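Long-range contacts in serine protease inhibitor (Schistosoma haematobium, PDB 3STO), which adopts the serpin fold and probably inhibits serine proteases: residues 193-204 with 348-357; 212-222 with 395-403. All coordinates share one frame; numbering follows the deposited sequence.

Contact 1 (193-204 with 348-357); sequences YFRDFWQSPFEP and LNESGIEATT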
loop_
_atom_site.group_PDB
_atom_site.type_symbol
_atom_site.label_atom_id
_atom_site.label_comp_id
_atom_site.label_asym_id
_atom_site.label_seq_id
_atom_site.Cartn_x
_atom_site.Cartn_y
_atom_site.Cartn_z
ATOM N N TYR A 193 -6.467 -3.810 -2.094
ATOM C CA TYR A 193 -6.589 -5.255 -1.993
ATOM C C TYR A 193 -5.815 -5.931 -3.127
ATOM O O TYR A 193 -6.116 -5.749 -4.316
ATOM C CB TYR A 193 -8.075 -5.646 -2.020
ATOM C CG TYR A 193 -8.410 -7.073 -1.643
ATOM C CD1 TYR A 193 -8.231 -7.533 -0.356
ATOM C CD2 TYR A 193 -8.953 -7.948 -2.580
ATOM C CE1 TYR A 193 -8.572 -8.844 -0.006
ATOM C CE2 TYR A 193 -9.294 -9.253 -2.251
ATOM C CZ TYR A 193 -9.110 -9.695 -0.962
ATOM O OH TYR A 193 -9.453 -10.997 -0.635
ATOM N N PHE A 194 -4.816 -6.707 -2.730
ATOM C CA PHE A 194 -4.066 -7.540 -3.637
ATOM C C PHE A 194 -4.380 -9.010 -3.366
ATOM O O PHE A 194 -4.431 -9.432 -2.228
ATOM C CB PHE A 194 -2.567 -7.275 -3.465
ATOM C CG PHE A 194 -1.717 -8.022 -4.435
ATOM C CD1 PHE A 194 -1.408 -9.366 -4.220
ATOM C CD2 PHE A 194 -1.246 -7.394 -5.588
ATOM C CE1 PHE A 194 -0.606 -10.077 -5.131
ATOM C CE2 PHE A 194 -0.453 -8.083 -6.503
ATOM C CZ PHE A 194 -0.134 -9.432 -6.280
ATOM N N ARG A 195 -4.566 -9.792 -4.419
ATOM C CA ARG A 195 -4.856 -11.210 -4.269
ATOM C C ARG A 195 -4.389 -12.038 -5.476
ATOM O O ARG A 195 -4.749 -11.763 -6.628
ATOM C CB ARG A 195 -6.343 -11.422 -4.010
ATOM C CG ARG A 195 -6.722 -12.878 -3.797
ATOM C CD ARG A 195 -8.004 -13.228 -4.562
ATOM N NE ARG A 195 -9.204 -13.173 -3.735
ATOM C CZ ARG A 195 -10.428 -12.973 -4.216
ATOM N NH1 ARG A 195 -10.596 -12.790 -5.520
ATOM N NH2 ARG A 195 -11.482 -12.941 -3.399
ATOM N N ASP A 196 -3.553 -13.037 -5.196
ATOM C CA ASP A 196 -3.149 -14.005 -6.195
ATOM C C ASP A 196 -2.529 -15.268 -5.570
ATOM O O ASP A 196 -2.017 -15.231 -4.472
ATOM C CB ASP A 196 -2.181 -13.370 -7.193
ATOM C CG ASP A 196 -2.130 -14.127 -8.537
ATOM O OD1 ASP A 196 -2.923 -15.084 -8.713
ATOM O OD2 ASP A 196 -1.293 -13.776 -9.405
ATOM N N PHE A 197 -2.587 -16.372 -6.307
ATOM C CA PHE A 197 -1.881 -17.606 -5.978
ATOM C C PHE A 197 -0.404 -17.435 -6.268
ATOM O O PHE A 197 -0.025 -16.593 -7.102
ATOM C CB PHE A 197 -2.417 -18.753 -6.843
ATOM C CG PHE A 197 -3.804 -19.192 -6.482
ATOM C CD1 PHE A 197 -4.156 -19.418 -5.163
ATOM C CD2 PHE A 197 -4.769 -19.339 -7.451
ATOM C CE1 PHE A 197 -5.442 -19.798 -4.819
ATOM C CE2 PHE A 197 -6.053 -19.730 -7.115
ATOM C CZ PHE A 197 -6.385 -19.962 -5.796
ATOM N N TRP A 198 0.424 -18.204 -5.553
ATOM C CA TRP A 198 1.827 -18.373 -5.909
ATOM C C TRP A 198 1.893 -19.012 -7.267
ATOM O O TRP A 198 1.075 -19.857 -7.607
ATOM C CB TRP A 198 2.582 -19.289 -4.930
ATOM C CG TRP A 198 2.600 -18.791 -3.529
ATOM C CD1 TRP A 198 1.976 -19.353 -2.451
ATOM C CD2 TRP A 198 3.249 -17.600 -3.051
ATOM N NE1 TRP A 198 2.202 -18.587 -1.329
ATOM C CE2 TRP A 198 2.984 -17.509 -1.665
ATOM C CE3 TRP A 198 4.028 -16.596 -3.665
ATOM C CZ2 TRP A 198 3.475 -16.464 -0.873
ATOM C CZ3 TRP A 198 4.509 -15.557 -2.880
ATOM C CH2 TRP A 198 4.236 -15.502 -1.492
ATOM N N GLN A 199 2.878 -18.592 -8.044
ATOM C CA GLN A 199 3.242 -19.322 -9.242
ATOM C C GLN A 199 3.610 -20.781 -8.844
ATOM O O GLN A 199 3.215 -21.732 -9.516
ATOM C CB GLN A 199 4.374 -18.586 -9.978
ATOM C CG GLN A 199 4.629 -19.072 -11.386
ATOM C CD GLN A 199 5.307 -20.453 -11.392
ATOM O OE1 GLN A 199 6.191 -20.719 -10.589
ATOM N NE2 GLN A 199 4.873 -21.328 -12.287
ATOM N N SER A 200 4.338 -20.934 -7.733
ATOM C CA SER A 200 4.640 -22.247 -7.139
ATOM C C SER A 200 4.317 -22.344 -5.620
ATOM O O SER A 200 5.115 -21.960 -4.768
ATOM C CB SER A 200 6.096 -22.602 -7.395
ATOM O OG SER A 200 6.377 -23.782 -6.710
ATOM N N PRO A 201 3.145 -22.877 -5.284
ATOM C CA PRO A 201 2.610 -22.855 -3.924
ATOM C C PRO A 201 3.341 -23.804 -3.011
ATOM O O PRO A 201 3.959 -24.743 -3.492
ATOM C CB PRO A 201 1.158 -23.350 -4.112
ATOM C CG PRO A 201 0.951 -23.421 -5.563
ATOM C CD PRO A 201 2.265 -23.629 -6.185
ATOM N N PHE A 202 3.277 -23.546 -1.712
ATOM C CA PHE A 202 3.895 -24.397 -0.709
ATOM C C PHE A 202 2.971 -25.568 -0.522
ATOM O O PHE A 202 1.773 -25.421 -0.680
ATOM C CB PHE A 202 4.025 -23.658 0.629
ATOM C CG PHE A 202 4.996 -22.492 0.613
ATOM C CD1 PHE A 202 4.571 -21.218 0.242
ATOM C CD2 PHE A 202 6.329 -22.674 0.990
ATOM C CE1 PHE A 202 5.448 -20.145 0.262
ATOM C CE2 PHE A 202 7.227 -21.612 1.006
ATOM C CZ PHE A 202 6.773 -20.317 0.634
ATOM N N GLU A 203 3.531 -26.734 -0.211
ATOM C CA GLU A 203 2.748 -27.904 0.170
ATOM C C GLU A 203 2.557 -27.818 1.678
ATOM O O GLU A 203 3.535 -27.757 2.409
ATOM C CB GLU A 203 3.532 -29.176 -0.194
ATOM C CG GLU A 203 2.696 -30.386 -0.685
ATOM C CD GLU A 203 1.445 -30.622 0.137
ATOM O OE1 GLU A 203 1.573 -30.944 1.325
ATOM O OE2 GLU A 203 0.321 -30.473 -0.393
ATOM N N PRO A 204 1.303 -27.773 2.144
ATOM C CA PRO A 204 0.913 -27.663 3.559
ATOM C C PRO A 204 1.493 -28.765 4.456
ATOM O O PRO A 204 1.812 -28.513 5.628
ATOM C CB PRO A 204 -0.608 -27.831 3.517
ATOM C CG PRO A 204 -0.988 -27.448 2.154
ATOM C CD PRO A 204 0.132 -27.876 1.263
ATOM N N LEU A 348 -0.570 -14.101 4.185
ATOM C CA LEU A 348 0.263 -15.061 3.450
ATOM C C LEU A 348 -0.012 -16.490 3.921
ATOM O O LEU A 348 -0.082 -16.756 5.115
ATOM C CB LEU A 348 1.734 -14.738 3.691
ATOM C CG LEU A 348 2.756 -14.646 2.574
ATOM C CD1 LEU A 348 2.630 -13.307 1.905
ATOM C CD2 LEU A 348 4.132 -14.771 3.217
ATOM N N ASN A 349 -0.179 -17.410 2.986
ATOM C CA ASN A 349 -0.362 -18.802 3.327
ATOM C C ASN A 349 0.217 -19.628 2.182
ATOM O O ASN A 349 0.876 -19.071 1.307
ATOM C CB ASN A 349 -1.844 -19.127 3.635
ATOM C CG ASN A 349 -2.753 -18.962 2.418
ATOM O OD1 ASN A 349 -2.287 -18.953 1.285
ATOM N ND2 ASN A 349 -4.052 -18.842 2.647
ATOM N N GLU A 350 -0.023 -20.944 2.196
ATOM C CA GLU A 350 0.540 -21.875 1.215
ATOM C C GLU A 350 0.018 -21.683 -0.203
ATOM O O GLU A 350 0.697 -22.019 -1.155
ATOM C CB GLU A 350 0.292 -23.337 1.632
ATOM C CG GLU A 350 1.028 -23.781 2.873
ATOM C CD GLU A 350 0.261 -23.508 4.169
ATOM O OE1 GLU A 350 -0.788 -22.807 4.132
ATOM O OE2 GLU A 350 0.720 -24.003 5.227
ATOM N N SER A 351 -1.198 -21.174 -0.328
ATOM C CA SER A 351 -1.821 -20.930 -1.625
ATOM C C SER A 351 -1.328 -19.647 -2.269
ATOM O O SER A 351 -1.163 -19.594 -3.495
ATOM C CB SER A 351 -3.344 -20.863 -1.495
ATOM O OG SER A 351 -3.870 -22.067 -0.984
ATOM N N GLY A 352 -1.121 -18.603 -1.463
ATOM C CA GLY A 352 -0.668 -17.339 -2.013
ATOM C C GLY A 352 -0.855 -16.187 -1.057
ATOM O O GLY A 352 -0.653 -16.338 0.137
ATOM N N ILE A 353 -1.228 -15.032 -1.608
ATOM C CA ILE A 353 -1.448 -13.802 -0.860
ATOM C C ILE A 353 -2.920 -13.473 -0.930
ATOM O O ILE A 353 -3.492 -13.475 -2.005
ATOM C CB ILE A 353 -0.599 -12.659 -1.437
ATOM C CG1 ILE A 353 0.881 -12.994 -1.253
ATOM C CG2 ILE A 353 -0.928 -11.314 -0.784
ATOM C CD1 ILE A 353 1.799 -12.010 -1.951
ATOM N N GLU A 354 -3.533 -13.194 0.217
ATOM C CA GLU A 354 -4.993 -13.080 0.309
ATOM C C GLU A 354 -5.705 -14.196 -0.459
ATOM O O GLU A 354 -6.796 -13.992 -1.001
ATOM C CB GLU A 354 -5.506 -11.717 -0.168
ATOM C CG GLU A 354 -5.360 -10.596 0.848
ATOM C CD GLU A 354 -3.937 -10.055 0.963
ATOM O OE1 GLU A 354 -3.138 -10.659 1.702
ATOM O OE2 GLU A 354 -3.605 -9.013 0.333
ATOM N N ALA A 355 -5.082 -15.368 -0.503
ATOM C CA ALA A 355 -5.622 -16.505 -1.245
ATOM C C ALA A 355 -6.401 -17.464 -0.350
ATOM O O ALA A 355 -6.416 -17.313 0.872
ATOM C CB ALA A 355 -4.493 -17.241 -1.971
ATOM N N THR A 356 -7.030 -18.464 -0.963
ATOM C CA THR A 356 -7.753 -19.509 -0.228
ATOM C C THR A 356 -7.702 -20.823 -1.020
ATOM O O THR A 356 -7.809 -20.803 -2.243
ATOM C CB THR A 356 -9.249 -19.099 0.011
ATOM O OG1 THR A 356 -9.326 -17.760 0.525
ATOM C CG2 THR A 356 -9.944 -20.041 0.984
ATOM N N THR A 357 -7.530 -21.954 -0.334
ATOM C CA THR A 357 -7.661 -23.290 -0.957
ATOM C C THR A 357 -7.737 -24.390 0.097
ATOM O O THR A 357 -7.168 -24.261 1.181
ATOM C CB THR A 357 -6.498 -23.650 -1.937
ATOM O OG1 THR A 357 -6.770 -23.142 -3.250
ATOM C CG2 THR A 357 -6.332 -25.156 -2.038
HETATM O O HOH W 1 -3.991 -6.197 -0.098
#
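Trp198 lies across the backbone of residues 349-352, and this is where the contact is densest. Its indole NE1 donates to Asn349 O at 3.0 Å, nearly straight (171°) and in the ring plane, while CA of Gly352 sits over one face, 3.5 Å from the centroid of the five-membered ring. Without a side chain, Gly352 fits against Asp196 O, Phe197 CA and the backbone N of Trp198. Phe202 CE1 lies over the opposite face, and Leu348 CG meets the six-membered ring at its edge. CG of Trp198 stands anti to its carbonyl carbon (chi1 -61°), which swings the indole back across the second segment.

Short antiparallel pairing runs alongside. Ile353 N reaches Asp196 O at 3.0 Å, the return bond from Asp196 N to Ile353 O is longer, and Trp198 N donates to Ser351 O. Branched Ile353 uses both arms, CG1 toward Trp198 and CG2 toward Phe194. Where the chain turns back, Phe202 N donates to Glu350 O, and the carboxylate of Glu350 is held by Lys297 and Thr207. Asn349 makes an Asx motif, OD1 accepting from Gly352 N.

The outer side is looser: Phe197 CD1 lies 3.9 Å from Ala355 CB, Thr356 O meets the ring at its edge, and Thr356 and Thr357 are exposed and poorly ordered.

At the other end, Glu354 OE2 lies 2.7 Å from Phe194 O, acceptor against acceptor. Water 1 bridges OE2 to Phe194 N, and Lys347 N donates to OE1. A carboxylate buried against a carbonyl oxygen would probably have a raised pKa. At the expected serpin proximal hinge, where the reactive loop begins, all five cross-segment bonds end on backbone oxygens, four from backbone N-H groups and one from the Trp198 indole, and close approach relies on side-chain-free Gly352.

Contact 2 (212-222 with 395-403); sequences FYISPDRQITV and MAAKVMNPV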
loop_
_atom_site.group_PDB
_atom_site.type_symbol
_atom_site.label_atom_id
_atom_site.label_comp_id
_atom_site.label_asym_id
_atom_site.label_seq_id
_atom_site.Cartn_x
_atom_site.Cartn_y
_atom_site.Cartn_z
ATOM N N PHE A 212 10.471 -18.450 16.026
ATOM C CA PHE A 212 10.756 -17.189 15.336
ATOM C C PHE A 212 11.373 -16.224 16.344
ATOM O O PHE A 212 10.795 -15.967 17.410
ATOM C CB PHE A 212 9.480 -16.611 14.696
ATOM C CG PHE A 212 9.720 -15.382 13.841
ATOM C CD1 PHE A 212 9.784 -14.116 14.420
ATOM C CD2 PHE A 212 9.848 -15.493 12.453
ATOM C CE1 PHE A 212 10.003 -13.006 13.651
ATOM C CE2 PHE A 212 10.053 -14.406 11.687
ATOM C CZ PHE A 212 10.128 -13.140 12.277
ATOM N N TYR A 213 12.557 -15.716 16.021
ATOM C CA TYR A 213 13.238 -14.808 16.921
ATOM C C TYR A 213 12.776 -13.390 16.685
ATOM O O TYR A 213 13.019 -12.831 15.611
ATOM C CB TYR A 213 14.754 -14.898 16.708
ATOM C CG TYR A 213 15.610 -14.012 17.609
ATOM C CD1 TYR A 213 16.119 -14.493 18.812
ATOM C CD2 TYR A 213 15.959 -12.711 17.224
ATOM C CE1 TYR A 213 16.937 -13.699 19.622
ATOM C CE2 TYR A 213 16.780 -11.911 18.018
ATOM C CZ TYR A 213 17.264 -12.418 19.220
ATOM O OH TYR A 213 18.076 -11.646 20.023
ATOM N N ILE A 214 12.113 -12.814 17.680
ATOM C CA ILE A 214 11.694 -11.400 17.645
ATOM C C ILE A 214 12.773 -10.468 18.228
ATOM O O ILE A 214 13.156 -9.504 17.612
ATOM C CB ILE A 214 10.405 -11.209 18.420
ATOM C CG1 ILE A 214 9.306 -12.102 17.845
ATOM C CG2 ILE A 214 10.005 -9.766 18.410
ATOM C CD1 ILE A 214 7.967 -11.927 18.534
ATOM N N SER A 215 13.264 -10.799 19.417
ATOM C CA SER A 215 14.320 -10.061 20.086
ATOM C C SER A 215 14.895 -10.981 21.175
ATOM O O SER A 215 14.371 -12.064 21.393
ATOM C CB SER A 215 13.736 -8.790 20.727
ATOM O OG SER A 215 12.757 -9.102 21.708
ATOM N N PRO A 216 15.970 -10.554 21.860
ATOM C CA PRO A 216 16.592 -11.407 22.883
ATOM C C PRO A 216 15.616 -11.911 23.916
ATOM O O PRO A 216 15.713 -13.049 24.368
ATOM C CB PRO A 216 17.617 -10.481 23.527
ATOM C CG PRO A 216 18.086 -9.648 22.381
ATOM C CD PRO A 216 16.845 -9.419 21.502
ATOM N N ASP A 217 14.663 -11.075 24.281
ATOM C CA ASP A 217 13.716 -11.468 25.313
ATOM C C ASP A 217 12.430 -12.080 24.742
ATOM O O ASP A 217 11.495 -12.376 25.492
ATOM C CB ASP A 217 13.400 -10.269 26.223
ATOM C CG ASP A 217 12.796 -9.073 25.459
ATOM O OD1 ASP A 217 13.303 -8.679 24.365
ATOM O OD2 ASP A 217 11.804 -8.506 25.978
ATOM N N ARG A 218 12.384 -12.274 23.422
ATOM C CA ARG A 218 11.155 -12.717 22.769
ATOM C C ARG A 218 11.351 -13.729 21.632
ATOM O O ARG A 218 11.939 -13.427 20.603
ATOM C CB ARG A 218 10.382 -11.523 22.218
ATOM C CG ARG A 218 10.225 -10.367 23.151
ATOM C CD ARG A 218 8.762 -10.001 23.341
ATOM N NE ARG A 218 8.082 -9.526 22.134
ATOM C CZ ARG A 218 8.414 -8.426 21.449
ATOM N NH1 ARG A 218 9.467 -7.690 21.811
ATOM N NH2 ARG A 218 7.700 -8.074 20.377
ATOM N N GLN A 219 10.836 -14.932 21.816
ATOM C CA GLN A 219 10.707 -15.871 20.712
ATOM C C GLN A 219 9.280 -16.334 20.633
ATOM O O GLN A 219 8.591 -16.393 21.635
ATOM C CB GLN A 219 11.625 -17.063 20.870
ATOM C CG GLN A 219 13.088 -16.701 20.747
ATOM C CD GLN A 219 13.658 -16.179 22.063
ATOM O OE1 GLN A 219 13.757 -14.964 22.278
ATOM N NE2 GLN A 219 14.040 -17.103 22.954
ATOM N N ILE A 220 8.802 -16.612 19.433
ATOM C CA ILE A 220 7.481 -17.207 19.324
ATOM C C ILE A 220 7.533 -18.426 18.411
ATOM O O ILE A 220 8.541 -18.727 17.735
ATOM C CB ILE A 220 6.425 -16.224 18.815
ATOM C CG1 ILE A 220 6.846 -15.638 17.463
ATOM C CG2 ILE A 220 6.180 -15.126 19.834
ATOM C CD1 ILE A 220 5.736 -14.904 16.777
ATOM N N THR A 221 6.428 -19.138 18.425
ATOM C CA THR A 221 6.255 -20.290 17.589
ATOM C C THR A 221 5.335 -19.848 16.462
ATOM O O THR A 221 4.309 -19.226 16.696
ATOM C CB THR A 221 5.654 -21.445 18.410
ATOM O OG1 THR A 221 6.705 -22.086 19.153
ATOM C CG2 THR A 221 4.958 -22.456 17.516
ATOM N N VAL A 222 5.745 -20.134 15.237
ATOM C CA VAL A 222 4.997 -19.766 14.056
ATOM C C VAL A 222 4.703 -21.014 13.241
ATOM O O VAL A 222 5.356 -22.050 13.414
ATOM C CB VAL A 222 5.768 -18.736 13.171
ATOM C CG1 VAL A 222 5.932 -17.420 13.890
ATOM C CG2 VAL A 222 7.129 -19.290 12.735
HETATM N N MSE A 395 3.222 -2.582 -2.376
HETATM C CA MSE A 395 2.955 -2.845 -0.970
HETATM C C MSE A 395 4.345 -2.970 -0.314
HETATM O O MSE A 395 5.238 -3.636 -0.841
HETATM C CB MSE A 395 2.083 -4.088 -0.831
HETATM C CG MSE A 395 1.636 -4.487 0.570
HETATM SE SE MSE A 395 2.957 -5.280 1.799
HETATM C CE MSE A 395 3.752 -6.857 0.927
ATOM N N ALA A 396 4.531 -2.260 0.796
ATOM C CA ALA A 396 5.756 -2.283 1.590
ATOM C C ALA A 396 5.388 -2.656 3.033
ATOM O O ALA A 396 4.390 -2.199 3.578
ATOM C CB ALA A 396 6.491 -0.902 1.540
ATOM N N ALA A 397 6.182 -3.520 3.628
ATOM C CA ALA A 397 5.867 -4.087 4.919
ATOM C C ALA A 397 7.129 -4.399 5.703
ATOM O O ALA A 397 8.140 -4.827 5.155
ATOM C CB ALA A 397 5.012 -5.358 4.776
ATOM N N LYS A 398 7.048 -4.191 7.005
ATOM C CA LYS A 398 8.044 -4.720 7.908
ATOM C C LYS A 398 7.347 -5.712 8.867
ATOM O O LYS A 398 6.346 -5.388 9.528
ATOM C CB LYS A 398 8.737 -3.596 8.670
ATOM C CG LYS A 398 9.722 -4.110 9.714
ATOM C CD LYS A 398 10.412 -2.981 10.441
ATOM C CE LYS A 398 9.454 -2.233 11.342
ATOM N NZ LYS A 398 10.200 -1.559 12.440
ATOM N N VAL A 399 7.877 -6.921 8.938
ATOM C CA VAL A 399 7.307 -7.944 9.807
ATOM C C VAL A 399 8.254 -8.291 10.952
ATOM O O VAL A 399 9.273 -8.969 10.774
ATOM C CB VAL A 399 6.908 -9.205 9.018
ATOM C CG1 VAL A 399 6.185 -10.149 9.920
ATOM C CG2 VAL A 399 6.028 -8.830 7.807
HETATM N N MSE A 400 7.914 -7.798 12.131
HETATM C CA MSE A 400 8.710 -8.053 13.326
HETATM C C MSE A 400 8.125 -9.180 14.157
HETATM O O MSE A 400 8.841 -9.935 14.803
HETATM C CB MSE A 400 8.758 -6.798 14.183
HETATM C CG MSE A 400 9.879 -5.873 13.814
HETATM SE SE MSE A 400 9.946 -4.330 15.013
HETATM C CE MSE A 400 11.504 -3.480 14.198
ATOM N N ASN A 401 6.804 -9.260 14.138
ATOM C CA ASN A 401 6.071 -10.166 14.954
ATOM C C ASN A 401 4.961 -10.751 14.107
ATOM O O ASN A 401 3.874 -10.165 14.014
ATOM C CB ASN A 401 5.468 -9.416 16.147
ATOM C CG ASN A 401 4.969 -10.353 17.256
ATOM O OD1 ASN A 401 4.743 -11.547 17.045
ATOM N ND2 ASN A 401 4.812 -9.803 18.447
ATOM N N PRO A 402 5.229 -11.910 13.483
ATOM C CA PRO A 402 4.196 -12.578 12.672
ATOM C C PRO A 402 3.102 -13.110 13.577
ATOM O O PRO A 402 3.387 -13.683 14.620
ATOM C CB PRO A 402 4.944 -13.730 11.987
ATOM C CG PRO A 402 6.371 -13.724 12.557
ATOM C CD PRO A 402 6.441 -12.729 13.671
ATOM N N VAL A 403 1.857 -12.876 13.222
ATOM C CA VAL A 403 0.741 -13.343 14.050
ATOM C C VAL A 403 -0.532 -13.281 13.214
ATOM O O VAL A 403 -0.467 -13.537 12.003
ATOM C CB VAL A 403 0.608 -12.591 15.425
ATOM C CG1 VAL A 403 1.503 -13.242 16.474
ATOM C CG2 VAL A 403 0.954 -11.107 15.283
#
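Pro402 sits squarely on the ring of Phe212, and this CH-pi contact is the heart of the interface. Its CG lies 3.6 Å from the ring centroid and only 3° off the normal, with CD leaning toward Phe212 CE1. CG of Phe212 is placed anti to the backbone N (chi1 -174°), carrying the ring out from the strand to meet the proline, which approaches from the opposite direction. A rigid pyrrolidine, with its polarised ring hydrogens, suits an aromatic face well.

Apolar contacts widen the patch. Ile220 CD1 touches Pro402 CD at 3.9 Å, and Val222 CG1 crosses obliquely to Pro402 CG at 4.0 Å. These branched residues belong to the second strand of the hairpin, Phe212 to the first. Phe298 also packs on Pro402 and Pro296 on Phe212, so strand 287-305 backs both partners.

Polar atoms take part only as neighbours of carbon, since the two segments share no hydrogen bonds. Met400 O lies at the edge of the Phe212 ring, 3.5 Å from CE1. Asn401 OD1 touches two methyl groups, Ile220 CD1 at 3.5 Å and Ile214 CD1 at 3.6 Å. Arg218 NH2 comes within 3.9 Å of Asn401 ND2, two donors merely side by side. The tail gets its polar anchorage elsewhere: Asn38 OD1 accepts from the backbone N of both Met400 and Asn401.

Backbone bonds shape the hairpin itself. A type I turn spans Ser215 to Arg218, and Arg218 O accepts from Ile214 N and Ser215 N, a classic beta bulge. The arrangement is that of the serpin fold, in which a two-stranded hairpin of sheet C packs on the C-terminal tail leaving the last strand of sheet B.

In the fold
The centres of contacts 1 and 2 lie 20 Å apart, and their nearest atoms are about 6 Å apart without touching. Their segments alternate along the chain: 193-204, then 212-222, then 348-357, and finally 395-403. Strand 186-197, which supplies contact 1, is followed directly by strand 208-215 of contact 2. Strand 287-305 touches both places, and its Phe298 meets Leu348 in one and Pro402 in the other. Contact 1 thus lies at the end of strands 186-197 and 339-348 of the large serpin sheet, where the reactive loop begins, while contact 2 packs the end of the ordered chain, just before the C-terminus, against a hairpin, so distant parts of the sequence converge within a single domain.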